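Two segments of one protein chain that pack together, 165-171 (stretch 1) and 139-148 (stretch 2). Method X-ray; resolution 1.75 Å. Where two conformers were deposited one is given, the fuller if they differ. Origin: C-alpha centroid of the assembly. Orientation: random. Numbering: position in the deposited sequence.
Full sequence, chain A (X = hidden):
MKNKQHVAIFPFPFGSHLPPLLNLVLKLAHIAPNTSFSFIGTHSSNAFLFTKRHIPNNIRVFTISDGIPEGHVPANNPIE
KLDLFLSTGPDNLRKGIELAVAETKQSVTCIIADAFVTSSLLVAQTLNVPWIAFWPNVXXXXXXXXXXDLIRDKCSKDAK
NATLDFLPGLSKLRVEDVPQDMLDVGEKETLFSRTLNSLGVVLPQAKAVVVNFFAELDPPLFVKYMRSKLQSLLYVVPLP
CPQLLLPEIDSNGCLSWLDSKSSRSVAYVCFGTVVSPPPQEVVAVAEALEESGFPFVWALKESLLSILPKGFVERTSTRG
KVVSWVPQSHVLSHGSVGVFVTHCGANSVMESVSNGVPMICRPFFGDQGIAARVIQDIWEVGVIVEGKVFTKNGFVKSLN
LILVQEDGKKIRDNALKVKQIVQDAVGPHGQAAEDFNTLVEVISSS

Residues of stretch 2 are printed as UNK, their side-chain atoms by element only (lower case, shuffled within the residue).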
ATOM      1  N   ASP A 165      15.064  19.165   1.374  1.00 14.64           N
ATOM      2  CA  ASP A 165      15.549  19.571   0.060  1.00 14.84           C
ATOM      3  C   ASP A 165      16.640  18.657  -0.483  1.00 14.58           C
ATOM      4  O   ASP A 165      16.847  18.591  -1.696  1.00 17.35           O
ATOM      5  CB  ASP A 165      16.031  21.019   0.092  1.00 17.93           C
ATOM      6  CG  ASP A 165      14.916  21.992   0.410  1.00 21.99           C
ATOM      7  OD1 ASP A 165      14.635  22.196   1.613  1.00 18.62           O
ATOM      8  OD2 ASP A 165      14.322  22.553  -0.542  1.00 18.17           O
ATOM      9  N   PHE A 166      17.304  17.921   0.406  1.00 13.84           N
ATOM     10  CA  PHE A 166      18.389  17.026  -0.014  1.00 18.51           C
ATOM     11  C   PHE A 166      17.922  15.782  -0.772  1.00 18.58           C
ATOM     12  O   PHE A 166      18.745  15.016  -1.280  1.00 16.51           O
ATOM     13  CB  PHE A 166      19.268  16.621   1.180  1.00 19.03           C
ATOM     14  CG  PHE A 166      18.497  16.100   2.365  1.00 18.20           C
ATOM     15  CD1 PHE A 166      18.057  14.783   2.403  1.00 20.07           C
ATOM     16  CD2 PHE A 166      18.251  16.914   3.454  1.00 18.94           C
ATOM     17  CE1 PHE A 166      17.356  14.302   3.497  1.00 19.20           C
ATOM     18  CE2 PHE A 166      17.553  16.439   4.561  1.00 19.99           C
ATOM     19  CZ  PHE A 166      17.105  15.130   4.577  1.00 20.25           C
ATOM     20  N   LEU A 167      16.608  15.567  -0.828  1.00 14.38           N
ATOM     21  CA  LEU A 167      16.041  14.455  -1.591  1.00 11.78           C
ATOM     22  C   LEU A 167      15.612  14.969  -2.952  1.00 13.50           C
ATOM     23  O   LEU A 167      14.641  15.723  -3.052  1.00 13.26           O
ATOM     24  CB  LEU A 167      14.815  13.878  -0.869  1.00 12.81           C
ATOM     25  CG  LEU A 167      14.960  13.403   0.577  1.00 13.70           C
ATOM     26  CD1 LEU A 167      13.593  13.010   1.136  1.00 10.78           C
ATOM     27  CD2 LEU A 167      15.942  12.230   0.672  1.00 14.03           C
ATOM     28  N   PRO A 168      16.323  14.565  -4.019  1.00 14.70           N
ATOM     29  CA  PRO A 168      15.954  15.063  -5.349  1.00 15.67           C
ATOM     30  C   PRO A 168      14.505  14.736  -5.719  1.00 15.73           C
ATOM     31  O   PRO A 168      14.050  13.596  -5.566  1.00 13.38           O
ATOM     32  CB  PRO A 168      16.944  14.341  -6.276  1.00 15.33           C
ATOM     33  CG  PRO A 168      18.151  14.133  -5.405  1.00 17.22           C
ATOM     34  CD  PRO A 168      17.565  13.772  -4.053  1.00 15.40           C
ATOM     35  N   GLY A 169      13.782  15.758  -6.167  1.00 13.56           N
ATOM     36  CA  GLY A 169      12.402  15.609  -6.595  1.00 13.78           C
ATOM     37  C   GLY A 169      11.395  15.628  -5.456  1.00 12.90           C
ATOM     38  O   GLY A 169      10.182  15.666  -5.686  1.00 14.45           O
ATOM     39  N   LEU A 170      11.894  15.583  -4.225  1.00 10.15           N
ATOM     40  CA  LEU A 170      11.022  15.427  -3.064  1.00  8.63           C
ATOM     41  C   LEU A 170      11.213  16.541  -2.043  1.00  9.87           C
ATOM     42  O   LEU A 170      11.057  16.327  -0.839  1.00 12.36           O
ATOM     43  CB  LEU A 170      11.233  14.054  -2.408  1.00 12.04           C
ATOM     44  CG  LEU A 170      10.863  12.852  -3.287  1.00 14.65           C
ATOM     45  CD1 LEU A 170      11.209  11.552  -2.572  1.00 16.76           C
ATOM     46  CD2 LEU A 170       9.390  12.895  -3.667  1.00 17.85           C
ATOM     47  N   SER A 171      11.531  17.734  -2.531  1.00 11.98           N
ATOM     48  CA  SER A 171      11.748  18.891  -1.659  1.00 11.98           C
ATOM     49  C   SER A 171      10.473  19.346  -0.935  1.00 16.32           C
ATOM     50  O   SER A 171      10.545  20.102   0.031  1.00 19.35           O
ATOM     51  CB  SER A 171      12.364  20.060  -2.442  1.00 13.30           C
ATOM     52  OG  SER A 171      11.461  20.578  -3.407  1.00 17.42           O
ATOM     53  N   UNK A 139       5.531   4.894  -3.271  1.00 10.61           N
ATOM     54  CA  UNK A 139       6.689   4.880  -4.162  1.00 12.72           C
ATOM     55  C   UNK A 139       7.785   5.834  -3.683  1.00 13.21           C
ATOM     56  O   UNK A 139       8.945   5.447  -3.552  1.00 11.89           O
ATOM     57  c   UNK A 139       6.258   5.252  -5.586  1.00 15.97           C
ATOM     58  o   UNK A 139       5.614   6.519  -5.594  1.00 17.30           O
ATOM     59  N   UNK A 140       7.399   7.070  -3.377  1.00 15.56           N
ATOM     60  CA  UNK A 140       8.357   8.101  -2.973  1.00 14.67           C
ATOM     61  C   UNK A 140       9.167   7.785  -1.713  1.00 21.58           C
ATOM     62  O   UNK A 140      10.271   8.302  -1.538  1.00 20.61           O
ATOM     63  c   UNK A 140       7.663   9.470  -2.844  1.00 15.24           C
ATOM     64  s   UNK A 140       7.064  10.095  -4.431  1.00 20.06           S
ATOM     65  N   UNK A 141       8.649   6.922  -0.844  1.00 14.47           N
ATOM     66  CA  UNK A 141       9.348   6.660   0.408  1.00 10.21           C
ATOM     67  C   UNK A 141      10.649   5.891   0.186  1.00 11.19           C
ATOM     68  O   UNK A 141      11.482   5.832   1.074  1.00 12.59           O
ATOM     69  o   UNK A 141       8.201   4.623   1.026  1.00 14.37           O
ATOM     70  c   UNK A 141       8.439   5.952   1.420  1.00 13.80           C
ATOM     71  N   UNK A 142      10.838   5.319  -1.006  1.00 10.48           N
ATOM     72  CA  UNK A 142      12.102   4.636  -1.327  1.00 10.00           C
ATOM     73  C   UNK A 142      13.322   5.513  -1.054  1.00 13.32           C
ATOM     74  O   UNK A 142      14.363   5.027  -0.600  1.00 13.88           O
ATOM     75  c   UNK A 142      12.201   1.739  -2.518  1.00 16.56           C
ATOM     76  c   UNK A 142      11.425   2.892  -3.132  1.00 14.54           C
ATOM     77  c   UNK A 142      12.132   4.198  -2.798  1.00 10.56           C
ATOM     78  c   UNK A 142      11.324   2.749  -4.640  1.00 17.42           C
ATOM     79  N   UNK A 143      13.188   6.807  -1.325  0.50 10.55           N
ATOM     80  CA  UNK A 143      14.312   7.729  -1.189  0.50 14.38           C
ATOM     81  C   UNK A 143      14.806   7.871   0.239  0.50 14.83           C
ATOM     82  O   UNK A 143      15.998   8.067   0.473  0.50 13.78           O
ATOM     83  o   UNK A 143      14.023   9.048  -3.168  0.50 16.93           O
ATOM     84  c   UNK A 143      13.953   9.096  -1.764  0.50 13.41           C
ATOM     85  N   UNK A 144      13.884   7.762   1.190  1.00 12.73           N
ATOM     86  CA  UNK A 144      14.212   7.933   2.601  1.00 14.97           C
ATOM     87  C   UNK A 144      15.335   7.009   3.058  1.00 11.59           C
ATOM     88  O   UNK A 144      16.220   7.417   3.811  1.00 12.60           O
ATOM     89  c   UNK A 144      12.976   7.680   3.466  1.00 16.75           C
ATOM     90  c   UNK A 144      12.003   9.961   3.337  1.00 19.69           C
ATOM     91  c   UNK A 144      11.729   8.487   3.126  1.00 20.18           C
ATOM     92  c   UNK A 144      10.563   8.027   3.992  1.00 17.55           C
ATOM     93  N   UNK A 145      15.300   5.763   2.587  1.00  8.42           N
ATOM     94  CA  UNK A 145      16.197   4.731   3.096  1.00 12.25           C
ATOM     95  C   UNK A 145      17.642   4.884   2.632  1.00 13.39           C
ATOM     96  O   UNK A 145      18.543   4.238   3.163  1.00 14.98           O
ATOM     97  o   UNK A 145      10.612   3.102   5.467  1.00 25.40           O
ATOM     98  c   UNK A 145      13.076   3.394   2.780  1.00 14.06           C
ATOM     99  c   UNK A 145      14.193   3.073   4.860  1.00 18.14           C
ATOM    100  c   UNK A 145      11.849   3.340   3.431  1.00 18.36           C
ATOM    101  c   UNK A 145      15.601   3.344   2.799  1.00 13.02           C
ATOM    102  c   UNK A 145      14.262   3.235   3.487  1.00 11.84           C
ATOM    103  c   UNK A 145      11.815   3.152   4.799  1.00 24.17           C
ATOM    104  c   UNK A 145      12.981   3.025   5.518  1.00 24.40           C
ATOM    105  N   UNK A 146      17.861   5.775   1.670  1.00 12.25           N
ATOM    106  CA  UNK A 146      19.211   6.112   1.232  1.00 13.01           C
ATOM    107  C   UNK A 146      19.748   7.379   1.879  1.00 10.11           C
ATOM    108  O   UNK A 146      20.852   7.834   1.552  1.00 15.99           O
ATOM    109  c   UNK A 146      19.000   4.943  -0.990  1.00 12.45           C
ATOM    110  c   UNK A 146      19.238   6.242  -0.286  1.00 14.05           C
ATOM    111  c   UNK A 146      18.574   2.512  -2.268  1.00 13.94           C
ATOM    112  c   UNK A 146      20.071   4.169  -1.407  1.00 12.60           C
ATOM    113  c   UNK A 146      17.496   3.269  -1.847  1.00 12.08           C
ATOM    114  c   UNK A 146      17.710   4.483  -1.212  1.00 17.11           C
ATOM    115  c   UNK A 146      19.865   2.958  -2.049  1.00 13.50           C
ATOM    116  N   UNK A 147      18.988   7.926   2.825  1.00 10.47           N
ATOM    117  CA  UNK A 147      19.333   9.209   3.431  1.00  9.79           C
ATOM    118  C   UNK A 147      19.000   9.254   4.918  1.00 13.11           C
ATOM    119  O   UNK A 147      18.645  10.302   5.441  1.00 12.49           O
ATOM    120  c   UNK A 147      19.069  10.502   1.259  1.00 15.70           C
ATOM    121  n   UNK A 147      18.319   9.907   0.342  1.00 12.71           N
ATOM    122  o   UNK A 147      20.083  11.148   0.973  1.00 12.61           O
ATOM    123  c   UNK A 147      18.617  10.356   2.700  1.00 15.63           C
ATOM    124  N   UNK A 148      19.131   8.117   5.598  1.00 11.86           N
ATOM    125  CA  UNK A 148      18.723   8.027   7.000  1.00 12.29           C
ATOM    126  C   UNK A 148      19.486   9.008   7.900  1.00 14.26           C
ATOM    127  O   UNK A 148      18.878   9.692   8.733  1.00 13.18           O
ATOM    128  c   UNK A 148      17.964   5.645   6.733  1.00 21.06           C
ATOM    129  c   UNK A 148      18.516   6.526   9.031  1.00 16.20           C
ATOM    130  c   UNK A 148      18.859   6.586   7.538  1.00 15.33           C
ATOM    131  c   UNK A 148      18.289   4.185   6.912  1.00 27.84           C
TER
HETATM  132  O   HOH W   1      14.936  11.484  -3.957  1.00 19.42           O
HETATM  133  O   HOH W   2      20.542  12.971  -1.124  1.00 23.82           O

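Position 139 carries one carbon followed by one oxygen, and its side chain is out of reach of stretch 1. A single hydroxyl on CB, with no second branch, identifies S139; its oxygen is hydrogen-bonded elsewhere in the structure.

Position 140 has one carbon and then a sulfur, with CA-to-CB pointing toward stretch 1. The sulfur lies 3.7 Å from CD2 of L170, an apolar contact, and the backbone O of 140 is 3.5 Å from CD1 of the same leucine. One carbon bearing sulfur makes this C140.

At 141 there is again one carbon and one oxygen, but CA-to-CB points away from stretch 1 and nothing there is touched. This is S141, whose hydroxyl finds a hydrogen bond just outside the stretch.

Position 142 holds four carbons forked at the second, the pattern of leucine. CA-to-CB points sideways, the end of the side chain leads away, and it touches nothing on stretch 1. This is L142, which is buried.

Position 143 bears one carbon and one oxygen, and its CA-to-CB bond points toward stretch 1. Its CB sits 3.8 Å from CD1 of L170 and 4.4 Å from CD2 of L167. The residue is S143, deposited in two conformers, of which this is one. S143 OG lies 2.7 Å from the O of water 1, and that water O donates to the carbonyl O of P168 at 2.8 Å.

Position 144 has four carbons, forked at the second. Although CA-to-CB points away, the end of the side chain comes nearer, and a terminal methyl lies 4.1 Å from CD1 of L167. The fork makes it L144, and the methyl is CD2.

Position 145 has one carbon and then a six-carbon ring bearing one oxygen, out of reach of stretch 1; it is Y145. Position 146 has the same carbon framework without the oxygen; its ring leads away from stretch 1, and it is F146.

Position 147 has two carbons, the second carrying one oxygen and one nitrogen: a short amide. The nitrogen lies 3.3 Å from CD2 of L167, and CB of 147 lies 4.2 Å from CE1 of F166, at an oblique angle to the ring. This is N147. Its ND2 donates to S143 O (3.0 Å, 158°). Water 2 donates to OD1 of N147 and to O of F166, its oxygen lying 2.8 and 2.7 Å from them.

Position 148 has four carbons forked at the first, one arm two carbons long. CA-to-CB points away from stretch 1, and nothing there is touched; it is I148.

No direct hydrogen bond joins the segments; the direct contacts are van der Waals packing, largely by L167 and L170, and two waters bridge the segments. The type II turn from L167 to L170, closed by L170 N to L167 O (3.0 Å), sends both leucines toward stretch 2. L170 packs against C140 and S143, while L167 reaches S143, L144 and N147. G169, with its positive phi, occupies the turn without touching stretch 2. The waters supply the polar links, joining S143 to P168 and N147 to F166.

Stretch 2 (139-148) SCSLSLYFNI
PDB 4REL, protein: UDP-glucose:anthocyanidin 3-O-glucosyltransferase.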